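Local coordinates for protein phospholipase C-beta (PLC-beta) (Sepia officinalis, PDB 3QR0) that belongs to the phospholipase C-beta family, combines a PH domain, EF-hand-like helices, a TIM-barrel region and a C2 domain, and holds a calcium ion, at residues Q151-W155 with G759-V763; L181-D187 with F661-Q666; D187-I191 with N695-P699. All blocks are in the same frame, centred on the assembly; numbering follows the deposited sequence.

From the N terminus, the chain enters helix 151-165, whose first turn is met some 600 residues later by the start of strand 761-771, so interaction 1 closes the widest loop. Interactions 2 and 3 nest inside it. Interaction 2 uses the turn before helix 185-198 and its first residues, interaction 3 the next turn, sharing Asp-187; they pair these with two loops, 661-666 and 695-699, and because their segments alternate along the chain, these two contacts cross. The two loops are themselves joined through Phe-661 and Ser-663 to Met-697 and Gly-696. Trp-155 and Leu-760 of interaction 1 pack on Phe-661 of interaction 2. Together the three contacts seam the EF-hand-like helices to the C2 beta sandwich.

Interaction 1: residues Q151-W155 with G759-V763; sequences QLGEW and GLASV
With CG anti to the backbone N (chi1 -162°), Trp-155 brings the six-membered edge of its indole to Leu-760, while chi1 of -74° in Leu-760 puts CG opposite its own carbonyl carbon and sends the two methyls to meet the ring. The contact joins the first turn of helix 151-165 to the chain as it enters strand 761-771 of the C2 beta sandwich. Leu-760 CD2 lies in the indole plane, 3.6 Å from Trp-155 CE3, and the same methyl rests 3.7 Å from Glu-154 CB. The indole is held from elsewhere too: NE1 donates to the carbonyl of Phe-218, whose ring stacks on it. Glu-154 folds back at chi2 and lies along the peptide of Gly-759, with Glu-154 CG 3.3 Å from Gly-759 O and OE1 3.5 Å from Gly-759 CA; OE2 turns to a salt bridge with Lys-149. At the backbone angles of Gly-759 a CB would be jammed against the preceding carbonyl oxygen, and the chain turns a corner at Gly-759 and Leu-760. Gln-151 reaches with an extended chain to Ser-762, where its NE2 comes very close to the CB. Its amide is fixed by Tyr-222 OH at OE1 and by Gln-660 OE1 at NE2. Ser-762 OG itself donates to Leu-760 O at 2.8 Å, from 50° above the carbonyl plane.

Interaction 2: residues L181-D187 with F661-Q666; sequences LSKDKDD and FLSDKQ
Ser-182 and Lys-183 both bind one backbone oxygen, that of Asp-664. Lys-183 N reaches Asp-664 O at 2.7 Å, in the carbonyl plane and on a lone pair, with a fairly straight N-H at 159°. Ser-182 OG, set trans to its own backbone N, donates to Asp-664 O at 2.8 Å from 52° above that plane, so the two donors take different directions; Asp-184 N adds a long, weak bond. Around this point the side chains of Lys-183 and Asp-664 run side by side in the same direction, leaving Lys-183 NZ 4.3 Å from Asp-664 OD2, beyond a salt bridge, though the opposite charges probably still attract. On the other flank Gln-666 slants across Asp-184, its CG 3.6 Å from Asp-184 OD1 and its amide only 27° from the plane of the carboxylate. At the inner end, Leu-181 CD2 packs 4.1 Å from Phe-661 CE1, and a water donates to the carbonyls of both Leu-181 and Ser-663. A second shell sets these groups in place. Lys-665 N donates to Ser-663 OG at 3.1 Å, shaping the turn that presents the Asp-664 carbonyl. Asp-184 OD2 accepts from Asp-187 N at 3.2 Å through its anti lone pair, with a weak bond from Asp-186 N. The ST turn of this C2 loop thus docks on the residues leading into the N-cap of helix 185-198, in the EF-hand-like region, and Gln-666 just after it lies against the capping aspartate.

Interaction 3: residues D187-I191 with N695-P699; sequences DRARI and NGMDP
Asp-698 OD1 is gripped from opposite faces of its carboxylate: Arg-190 NH1 donates at 3.2 Å from one, and Asn-695 ND2 donates to OD1 at 3.0 Å from the other. The second oxygen completes an end-on salt bridge, Arg-190 NH2 to Asp-698 OD2 at 2.9 Å, with a nearly straight N-H of 173°. Both acceptors lie close to the guanidinium plane, but the two flat groups are turned 40° apart, so the nitrogens approach from above the carboxylate. Met-697 SD lies over one face of the guanidinium, 3.8 Å above the plane and offset toward its rim. A bend at chi3 (-79°) then turns the methyl CE to Asp-187 CB, with Ile-191 CD1 more loosely beside it. Asn-695 shapes the loop as well as holding the acid: its OD1 accepts from Met-697 N at 3.0 Å and from Asp-698 N at 2.9 Å, an Asx turn within a wider Asx motif. A water adds a bridge, donating to Asp-187 OD2 at 2.7 Å and accepting from Gly-696 N. Arg-190 NH2 also donates to Leu-225 O at the end of helix 215-225, and Asp-698 OD2 accepts from Glu-227 N just after it. Helix 185-198 thereby meets the loop between strands 686-688 and 706-711, with Leu-225 touching both Ile-191 and Met-697.

Interaction 1: residues Q151-W155 with G759-V763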
ATOM      1  N   GLN A 151       6.152  -8.359  14.589  1.00 25.05           N
ATOM      2  CA  GLN A 151       7.494  -8.939  14.505  1.00 25.39           C
ATOM      3  C   GLN A 151       7.575 -10.424  14.880  1.00 25.43           C
ATOM      4  O   GLN A 151       8.345 -11.163  14.259  1.00 25.36           O
ATOM      5  CB  GLN A 151       8.486  -8.139  15.347  1.00 26.11           C
ATOM      6  CG  GLN A 151       9.935  -8.416  14.990  1.00 27.83           C
ATOM      7  CD  GLN A 151      10.898  -7.590  15.809  1.00 30.55           C
ATOM      8  OE1 GLN A 151      11.691  -8.129  16.590  1.00 34.19           O
ATOM      9  NE2 GLN A 151      10.832  -6.272  15.650  1.00 30.03           N
ATOM     10  N   LEU A 152       6.800 -10.864  15.874  1.00 25.18           N
ATOM     11  CA  LEU A 152       6.761 -12.293  16.238  1.00 25.37           C
ATOM     12  C   LEU A 152       6.261 -13.149  15.072  1.00 25.20           C
ATOM     13  O   LEU A 152       6.763 -14.248  14.841  1.00 25.48           O
ATOM     14  CB  LEU A 152       5.884 -12.543  17.470  1.00 25.48           C
ATOM     15  CG  LEU A 152       5.922 -13.964  18.046  1.00 26.25           C
ATOM     16  CD1 LEU A 152       7.289 -14.269  18.654  1.00 26.54           C
ATOM     17  CD2 LEU A 152       4.820 -14.157  19.090  1.00 25.78           C
ATOM     18  N   GLY A 153       5.267 -12.643  14.346  1.00 24.65           N
ATOM     19  CA  GLY A 153       4.803 -13.290  13.121  1.00 24.37           C
ATOM     20  C   GLY A 153       5.882 -13.388  12.056  1.00 24.22           C
ATOM     21  O   GLY A 153       5.956 -14.388  11.333  1.00 24.25           O
ATOM     22  N   GLU A 154       6.718 -12.357  11.946  1.00 24.11           N
ATOM     23  CA  GLU A 154       7.837 -12.385  11.004  1.00 24.40           C
ATOM     24  C   GLU A 154       8.930 -13.345  11.458  1.00 24.47           C
ATOM     25  O   GLU A 154       9.629 -13.929  10.629  1.00 24.24           O
ATOM     26  CB  GLU A 154       8.423 -10.989  10.784  1.00 24.65           C
ATOM     27  CG  GLU A 154       7.533 -10.063   9.960  1.00 26.17           C
ATOM     28  CD  GLU A 154       7.415 -10.472   8.485  1.00 29.09           C
ATOM     29  OE1 GLU A 154       8.156 -11.366   8.016  1.00 31.31           O
ATOM     30  OE2 GLU A 154       6.556  -9.891   7.792  1.00 31.82           O
ATOM     31  N   TRP A 155       9.074 -13.495  12.772  1.00 24.42           N
ATOM     32  CA  TRP A 155      10.011 -14.452  13.338  1.00 24.65           C
ATOM     33  C   TRP A 155       9.524 -15.869  13.027  1.00 25.06           C
ATOM     34  O   TRP A 155      10.324 -16.740  12.692  1.00 24.98           O
ATOM     35  CB  TRP A 155      10.143 -14.235  14.844  1.00 24.85           C
ATOM     36  CG  TRP A 155      11.356 -14.859  15.451  1.00 25.04           C
ATOM     37  CD1 TRP A 155      11.385 -15.809  16.430  1.00 25.21           C
ATOM     38  CD2 TRP A 155      12.719 -14.571  15.127  1.00 24.54           C
ATOM     39  NE1 TRP A 155      12.685 -16.133  16.735  1.00 26.39           N
ATOM     40  CE2 TRP A 155      13.524 -15.390  15.949  1.00 25.46           C
ATOM     41  CE3 TRP A 155      13.339 -13.707  14.218  1.00 24.24           C
ATOM     42  CZ2 TRP A 155      14.918 -15.368  15.894  1.00 26.24           C
ATOM     43  CZ3 TRP A 155      14.727 -13.680  14.165  1.00 25.04           C
ATOM     44  CH2 TRP A 155      15.500 -14.510  15.002  1.00 26.15           C
ATOM     45  N   GLY A 759       9.968  -7.497   5.955  1.00 24.39           N
ATOM     46  CA  GLY A 759      10.110  -8.729   6.728  1.00 24.74           C
ATOM     47  C   GLY A 759      10.376  -8.407   8.189  1.00 24.69           C
ATOM     48  O   GLY A 759       9.586  -7.716   8.839  1.00 24.78           O
ATOM     49  N   LEU A 760      11.504  -8.888   8.701  1.00 25.15           N
ATOM     50  CA  LEU A 760      11.866  -8.683  10.106  1.00 25.36           C
ATOM     51  C   LEU A 760      12.185  -7.228  10.460  1.00 25.13           C
ATOM     52  O   LEU A 760      12.078  -6.847  11.627  1.00 25.91           O
ATOM     53  CB  LEU A 760      13.061  -9.570  10.476  1.00 26.18           C
ATOM     54  CG  LEU A 760      12.760 -11.062  10.635  1.00 26.70           C
ATOM     55  CD1 LEU A 760      14.052 -11.867  10.690  1.00 28.88           C
ATOM     56  CD2 LEU A 760      11.940 -11.286  11.880  1.00 27.96           C
ATOM     57  N   ALA A 761      12.576  -6.422   9.470  1.00 24.20           N
ATOM     58  CA  ALA A 761      12.971  -5.033   9.721  1.00 23.90           C
ATOM     59  C   ALA A 761      11.847  -4.280  10.417  1.00 23.26           C
ATOM     60  O   ALA A 761      10.735  -4.189   9.892  1.00 22.73           O
ATOM     61  CB  ALA A 761      13.370  -4.324   8.418  1.00 23.31           C
ATOM     62  N   SER A 762      12.142  -3.759  11.607  1.00 23.17           N
ATOM     63  CA  SER A 762      11.144  -3.110  12.449  1.00 23.04           C
ATOM     64  C   SER A 762      11.754  -1.973  13.260  1.00 22.87           C
ATOM     65  O   SER A 762      12.941  -1.992  13.570  1.00 22.51           O
ATOM     66  CB  SER A 762      10.531  -4.113  13.430  1.00 23.25           C
ATOM     67  OG  SER A 762      10.040  -5.270  12.769  1.00 25.41           O
ATOM     68  N   VAL A 763      10.924  -0.990  13.584  1.00 22.44           N
ATOM     69  CA  VAL A 763      11.267   0.035  14.565  1.00 22.78           C
ATOM     70  C   VAL A 763      10.425  -0.230  15.809  1.00 22.81           C
ATOM     71  O   VAL A 763       9.249  -0.584  15.701  1.00 22.83           O
ATOM     72  CB  VAL A 763      11.006   1.456  14.019  1.00 22.61           C
ATOM     73  CG1 VAL A 763      11.053   2.501  15.141  1.00 23.56           C
ATOM     74  CG2 VAL A 763      12.032   1.801  12.943  1.00 21.85           C
TER

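Interaction 2: residues L181-D187 with F661-Q666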
ATOM      1  N   LEU A 181      19.861 -14.540   8.053  1.00 40.91           N
ATOM      2  CA  LEU A 181      19.939 -13.383   8.954  1.00 41.24           C
ATOM      3  C   LEU A 181      21.004 -12.344   8.583  1.00 41.95           C
ATOM      4  O   LEU A 181      20.760 -11.146   8.730  1.00 41.76           O
ATOM      5  CB  LEU A 181      20.157 -13.841  10.405  1.00 41.57           C
ATOM      6  CG  LEU A 181      18.986 -14.558  11.086  1.00 41.31           C
ATOM      7  CD1 LEU A 181      19.407 -15.106  12.441  1.00 41.38           C
ATOM      8  CD2 LEU A 181      17.783 -13.637  11.240  1.00 40.39           C
ATOM      9  N   SER A 182      22.179 -12.776   8.123  1.00 43.05           N
ATOM     10  CA  SER A 182      23.270 -11.821   7.879  1.00 43.79           C
ATOM     11  C   SER A 182      24.363 -12.315   6.926  1.00 44.69           C
ATOM     12  O   SER A 182      24.639 -13.515   6.838  1.00 44.97           O
ATOM     13  CB  SER A 182      23.913 -11.414   9.211  1.00 44.26           C
ATOM     14  OG  SER A 182      24.767 -10.296   9.051  1.00 44.74           O
ATOM     15  N   LYS A 183      24.969 -11.360   6.218  1.00 45.26           N
ATOM     16  CA  LYS A 183      26.152 -11.595   5.392  1.00 46.33           C
ATOM     17  C   LYS A 183      27.419 -11.072   6.076  1.00 47.25           C
ATOM     18  O   LYS A 183      28.516 -11.198   5.529  1.00 48.08           O
ATOM     19  CB  LYS A 183      25.993 -10.905   4.033  1.00 46.05           C
ATOM     20  CG  LYS A 183      24.800 -11.390   3.223  1.00 46.40           C
ATOM     21  CD  LYS A 183      24.654 -10.620   1.910  1.00 47.27           C
ATOM     22  CE  LYS A 183      23.529 -11.191   1.055  1.00 47.29           C
ATOM     23  NZ  LYS A 183      23.349 -10.437  -0.221  1.00 48.11           N
ATOM     24  N   ASP A 184      27.265 -10.496   7.270  1.00 47.45           N
ATOM     25  CA  ASP A 184      28.376  -9.883   7.999  1.00 48.31           C
ATOM     26  C   ASP A 184      29.048 -10.884   8.943  1.00 49.02           C
ATOM     27  O   ASP A 184      28.373 -11.656   9.625  1.00 48.59           O
ATOM     28  CB  ASP A 184      27.870  -8.675   8.789  1.00 48.18           C
ATOM     29  CG  ASP A 184      28.987  -7.913   9.468  1.00 49.49           C
ATOM     30  OD1 ASP A 184      29.492  -6.941   8.866  1.00 50.99           O
ATOM     31  OD2 ASP A 184      29.365  -8.287  10.598  1.00 50.74           O
ATOM     32  N   LYS A 185      30.380 -10.847   8.983  1.00 49.83           N
ATOM     33  CA  LYS A 185      31.172 -11.798   9.774  1.00 50.68           C
ATOM     34  C   LYS A 185      30.957 -11.661  11.285  1.00 50.69           C
ATOM     35  O   LYS A 185      30.856 -12.670  11.990  1.00 51.03           O
ATOM     36  CB  LYS A 185      32.667 -11.673   9.436  1.00 51.79           C
ATOM     37  CG  LYS A 185      33.309 -10.336   9.810  1.00 52.81           C
ATOM     38  CD  LYS A 185      34.712 -10.205   9.236  1.00 54.64           C
ATOM     39  CE  LYS A 185      35.300  -8.832   9.536  1.00 55.44           C
ATOM     40  NZ  LYS A 185      36.706  -8.705   9.068  1.00 56.70           N
ATOM     41  N   ASP A 186      30.883 -10.425  11.777  1.00 50.30           N
ATOM     42  CA  ASP A 186      30.672 -10.178  13.204  1.00 50.40           C
ATOM     43  C   ASP A 186      29.280 -10.628  13.643  1.00 49.32           C
ATOM     44  O   ASP A 186      29.119 -11.204  14.719  1.00 49.47           O
ATOM     45  CB  ASP A 186      30.868  -8.695  13.545  1.00 50.60           C
ATOM     46  CG  ASP A 186      32.308  -8.230  13.366  1.00 52.29           C
ATOM     47  OD1 ASP A 186      33.229  -9.077  13.375  1.00 53.61           O
ATOM     48  OD2 ASP A 186      32.521  -7.005  13.225  1.00 53.45           O
ATOM     49  N   ASP A 187      28.283 -10.366  12.804  1.00 48.03           N
ATOM     50  CA  ASP A 187      26.903 -10.759  13.095  1.00 47.05           C
ATOM     51  C   ASP A 187      26.720 -12.276  13.036  1.00 46.64           C
ATOM     52  O   ASP A 187      25.946 -12.845  13.808  1.00 46.29           O
ATOM     53  CB  ASP A 187      25.937 -10.064  12.134  1.00 46.20           C
ATOM     54  CG  ASP A 187      25.926  -8.553  12.307  1.00 46.67           C
ATOM     55  OD1 ASP A 187      26.746  -8.027  13.097  1.00 48.35           O
ATOM     56  OD2 ASP A 187      25.099  -7.886  11.648  1.00 46.99           O
ATOM     57  N   PHE A 661      16.810  -5.765  12.827  1.00 26.54           N
ATOM     58  CA  PHE A 661      16.985  -6.422  11.534  1.00 27.14           C
ATOM     59  C   PHE A 661      16.815  -5.479  10.359  1.00 27.08           C
ATOM     60  O   PHE A 661      16.114  -5.791   9.402  1.00 26.31           O
ATOM     61  CB  PHE A 661      16.019  -7.600  11.403  1.00 26.99           C
ATOM     62  CG  PHE A 661      16.153  -8.611  12.494  1.00 28.29           C
ATOM     63  CD1 PHE A 661      17.298  -9.382  12.599  1.00 30.94           C
ATOM     64  CD2 PHE A 661      15.134  -8.797  13.414  1.00 29.88           C
ATOM     65  CE1 PHE A 661      17.428 -10.323  13.608  1.00 31.51           C
ATOM     66  CE2 PHE A 661      15.254  -9.738  14.417  1.00 30.81           C
ATOM     67  CZ  PHE A 661      16.404 -10.500  14.517  1.00 30.96           C
ATOM     68  N   LEU A 662      17.456  -4.320  10.438  1.00 27.98           N
ATOM     69  CA  LEU A 662      17.400  -3.356   9.343  1.00 28.66           C
ATOM     70  C   LEU A 662      18.136  -3.855   8.106  1.00 29.83           C
ATOM     71  O   LEU A 662      17.772  -3.497   6.991  1.00 29.68           O
ATOM     72  CB  LEU A 662      17.979  -2.009   9.771  1.00 28.52           C
ATOM     73  CG  LEU A 662      17.171  -1.235  10.808  1.00 28.10           C
ATOM     74  CD1 LEU A 662      17.835   0.111  11.046  1.00 27.59           C
ATOM     75  CD2 LEU A 662      15.712  -1.057  10.371  1.00 26.05           C
ATOM     76  N   SER A 663      19.168  -4.677   8.300  1.00 31.74           N
ATOM     77  CA  SER A 663      20.015  -5.099   7.190  1.00 33.08           C
ATOM     78  C   SER A 663      20.805  -6.373   7.477  1.00 34.55           C
ATOM     79  O   SER A 663      21.049  -6.727   8.635  1.00 34.76           O
ATOM     80  CB  SER A 663      20.985  -3.971   6.835  1.00 33.58           C
ATOM     81  OG  SER A 663      21.879  -4.376   5.818  1.00 34.47           O
ATOM     82  N   ASP A 664      21.225  -7.036   6.401  1.00 35.70           N
ATOM     83  CA  ASP A 664      22.079  -8.225   6.496  1.00 37.18           C
ATOM     84  C   ASP A 664      23.571  -7.872   6.613  1.00 38.18           C
ATOM     85  O   ASP A 664      24.415  -8.766   6.729  1.00 39.07           O
ATOM     86  CB  ASP A 664      21.831  -9.181   5.314  1.00 37.46           C
ATOM     87  CG  ASP A 664      21.797  -8.473   3.963  1.00 38.50           C
ATOM     88  OD1 ASP A 664      22.477  -7.438   3.799  1.00 40.98           O
ATOM     89  OD2 ASP A 664      21.079  -8.957   3.060  1.00 41.06           O
ATOM     90  N   LYS A 665      23.887  -6.577   6.582  1.00 38.34           N
ATOM     91  CA  LYS A 665      25.253  -6.090   6.802  1.00 39.08           C
ATOM     92  C   LYS A 665      25.264  -5.013   7.886  1.00 38.82           C
ATOM     93  O   LYS A 665      24.212  -4.512   8.282  1.00 38.16           O
ATOM     94  CB  LYS A 665      25.867  -5.559   5.498  1.00 39.46           C
ATOM     95  CG  LYS A 665      24.991  -4.572   4.725  1.00 40.21           C
ATOM     96  CD  LYS A 665      25.697  -4.047   3.477  1.00 42.42           C
ATOM     97  CE  LYS A 665      24.850  -2.999   2.749  1.00 43.08           C
ATOM     98  NZ  LYS A 665      25.675  -2.137   1.845  1.00 44.62           N
ATOM     99  N   GLN A 666      26.456  -4.676   8.374  1.00 39.16           N
ATOM    100  CA  GLN A 666      26.603  -3.657   9.416  1.00 39.15           C
ATOM    101  C   GLN A 666      26.485  -2.262   8.817  1.00 38.02           C
ATOM    102  O   GLN A 666      27.475  -1.701   8.347  1.00 39.25           O
ATOM    103  CB  GLN A 666      27.945  -3.794  10.152  1.00 40.33           C
ATOM    104  CG  GLN A 666      27.934  -4.822  11.272  1.00 41.70           C
ATOM    105  CD  GLN A 666      29.191  -4.791  12.121  1.00 44.02           C
ATOM    106  OE1 GLN A 666      30.227  -4.263  11.708  1.00 46.21           O
ATOM    107  NE2 GLN A 666      29.105  -5.354  13.319  1.00 45.73           N
TER
HETATM  108  O   HOH W   1      20.647  -8.653  10.745  1.00 43.62           O

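Interaction 3: residues D187-I191 with N695-P699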
ATOM      1  N   ASP A 187      28.283 -10.366  12.804  1.00 48.03           N
ATOM      2  CA  ASP A 187      26.903 -10.759  13.095  1.00 47.05           C
ATOM      3  C   ASP A 187      26.720 -12.276  13.036  1.00 46.64           C
ATOM      4  O   ASP A 187      25.946 -12.845  13.808  1.00 46.29           O
ATOM      5  CB  ASP A 187      25.937 -10.064  12.134  1.00 46.20           C
ATOM      6  CG  ASP A 187      25.926  -8.553  12.307  1.00 46.67           C
ATOM      7  OD1 ASP A 187      26.746  -8.027  13.097  1.00 48.35           O
ATOM      8  OD2 ASP A 187      25.099  -7.886  11.648  1.00 46.99           O
ATOM      9  N   ARG A 188      27.435 -12.924  12.117  1.00 46.45           N
ATOM     10  CA  ARG A 188      27.441 -14.383  12.032  1.00 46.39           C
ATOM     11  C   ARG A 188      28.043 -15.005  13.292  1.00 46.64           C
ATOM     12  O   ARG A 188      27.607 -16.072  13.729  1.00 46.63           O
ATOM     13  CB  ARG A 188      28.201 -14.849  10.785  1.00 46.77           C
ATOM     14  CG  ARG A 188      27.395 -14.709   9.511  1.00 46.69           C
ATOM     15  CD  ARG A 188      28.253 -14.856   8.272  1.00 48.05           C
ATOM     16  NE  ARG A 188      27.424 -15.155   7.106  1.00 48.74           N
ATOM     17  CZ  ARG A 188      27.090 -16.378   6.690  1.00 49.52           C
ATOM     18  NH1 ARG A 188      27.519 -17.468   7.325  1.00 50.26           N
ATOM     19  NH2 ARG A 188      26.321 -16.513   5.618  1.00 49.16           N
ATOM     20  N   ALA A 189      29.033 -14.328  13.872  1.00 46.61           N
ATOM     21  CA  ALA A 189      29.621 -14.746  15.145  1.00 47.02           C
ATOM     22  C   ALA A 189      28.611 -14.611  16.286  1.00 46.29           C
ATOM     23  O   ALA A 189      28.549 -15.472  17.167  1.00 46.59           O
ATOM     24  CB  ALA A 189      30.879 -13.932  15.448  1.00 47.60           C
ATOM     25  N   ARG A 190      27.831 -13.528  16.272  1.00 45.04           N
ATOM     26  CA  ARG A 190      26.775 -13.325  17.269  1.00 44.39           C
ATOM     27  C   ARG A 190      25.745 -14.447  17.184  1.00 43.65           C
ATOM     28  O   ARG A 190      25.334 -15.006  18.203  1.00 43.57           O
ATOM     29  CB  ARG A 190      26.076 -11.976  17.073  1.00 43.79           C
ATOM     30  CG  ARG A 190      26.927 -10.763  17.424  1.00 44.50           C
ATOM     31  CD  ARG A 190      26.134  -9.468  17.265  1.00 44.06           C
ATOM     32  NE  ARG A 190      25.025  -9.386  18.215  1.00 43.79           N
ATOM     33  CZ  ARG A 190      24.123  -8.407  18.253  1.00 42.59           C
ATOM     34  NH1 ARG A 190      24.176  -7.399  17.390  1.00 42.27           N
ATOM     35  NH2 ARG A 190      23.155  -8.437  19.165  1.00 42.31           N
ATOM     36  N   ILE A 191      25.349 -14.777  15.958  1.00 42.77           N
ATOM     37  CA  ILE A 191      24.394 -15.851  15.718  1.00 42.28           C
ATOM     38  C   ILE A 191      24.910 -17.182  16.274  1.00 43.02           C
ATOM     39  O   ILE A 191      24.183 -17.878  16.978  1.00 42.75           O
ATOM     40  CB  ILE A 191      24.052 -15.970  14.213  1.00 41.61           C
ATOM     41  CG1 ILE A 191      23.190 -14.778  13.780  1.00 40.50           C
ATOM     42  CG2 ILE A 191      23.330 -17.279  13.925  1.00 41.12           C
ATOM     43  CD1 ILE A 191      23.140 -14.563  12.283  1.00 39.85           C
ATOM     44  N   ASN A 695      25.646  -1.066  12.932  1.00 33.83           N
ATOM     45  CA  ASN A 695      24.711  -2.004  13.543  1.00 33.28           C
ATOM     46  C   ASN A 695      23.440  -2.066  12.709  1.00 32.26           C
ATOM     47  O   ASN A 695      22.625  -1.148  12.739  1.00 32.11           O
ATOM     48  CB  ASN A 695      24.399  -1.594  14.986  1.00 33.28           C
ATOM     49  CG  ASN A 695      23.641  -2.670  15.761  1.00 32.68           C
ATOM     50  OD1 ASN A 695      23.179  -3.665  15.194  1.00 31.67           O
ATOM     51  ND2 ASN A 695      23.504  -2.465  17.070  1.00 29.67           N
ATOM     52  N   GLY A 696      23.296  -3.145  11.946  1.00 32.06           N
ATOM     53  CA  GLY A 696      22.098  -3.387  11.158  1.00 31.24           C
ATOM     54  C   GLY A 696      21.137  -4.352  11.828  1.00 31.04           C
ATOM     55  O   GLY A 696      20.056  -4.607  11.296  1.00 30.45           O
ATOM     56  N   MET A 697      21.521  -4.879  12.993  1.00 31.42           N
ATOM     57  CA  MET A 697      20.775  -5.957  13.649  1.00 31.56           C
ATOM     58  C   MET A 697      19.909  -5.453  14.803  1.00 30.57           C
ATOM     59  O   MET A 697      18.737  -5.815  14.901  1.00 29.68           O
ATOM     60  CB  MET A 697      21.742  -7.044  14.140  1.00 32.87           C
ATOM     61  CG  MET A 697      21.077  -8.291  14.718  1.00 35.11           C
ATOM     62  SD  MET A 697      22.247  -9.655  14.966  1.00 42.82           S
ATOM     63  CE  MET A 697      22.389 -10.281  13.290  1.00 40.00           C
ATOM     64  N   ASP A 698      20.480  -4.628  15.676  1.00 30.36           N
ATOM     65  CA  ASP A 698      19.733  -4.120  16.825  1.00 29.93           C
ATOM     66  C   ASP A 698      20.198  -2.739  17.308  1.00 29.98           C
ATOM     67  O   ASP A 698      20.559  -2.581  18.467  1.00 30.51           O
ATOM     68  CB  ASP A 698      19.751  -5.151  17.968  1.00 30.34           C
ATOM     69  CG  ASP A 698      21.156  -5.475  18.474  1.00 31.42           C
ATOM     70  OD1 ASP A 698      22.153  -4.987  17.904  1.00 31.76           O
ATOM     71  OD2 ASP A 698      21.258  -6.232  19.462  1.00 32.52           O
ATOM     72  N   PRO A 699      20.160  -1.728  16.419  1.00 29.48           N
ATOM     73  CA  PRO A 699      20.551  -0.373  16.824  1.00 29.76           C
ATOM     74  C   PRO A 699      19.636   0.176  17.916  1.00 29.95           C
ATOM     75  O   PRO A 699      18.425  -0.014  17.844  1.00 29.53           O
ATOM     76  CB  PRO A 699      20.397   0.441  15.533  1.00 29.23           C
ATOM     77  CG  PRO A 699      19.417  -0.334  14.703  1.00 28.39           C
ATOM     78  CD  PRO A 699      19.705  -1.771  15.015  1.00 28.68           C
TER
HETATM   79  O   HOH W   2      24.876  -5.426  12.634  1.00 35.16           O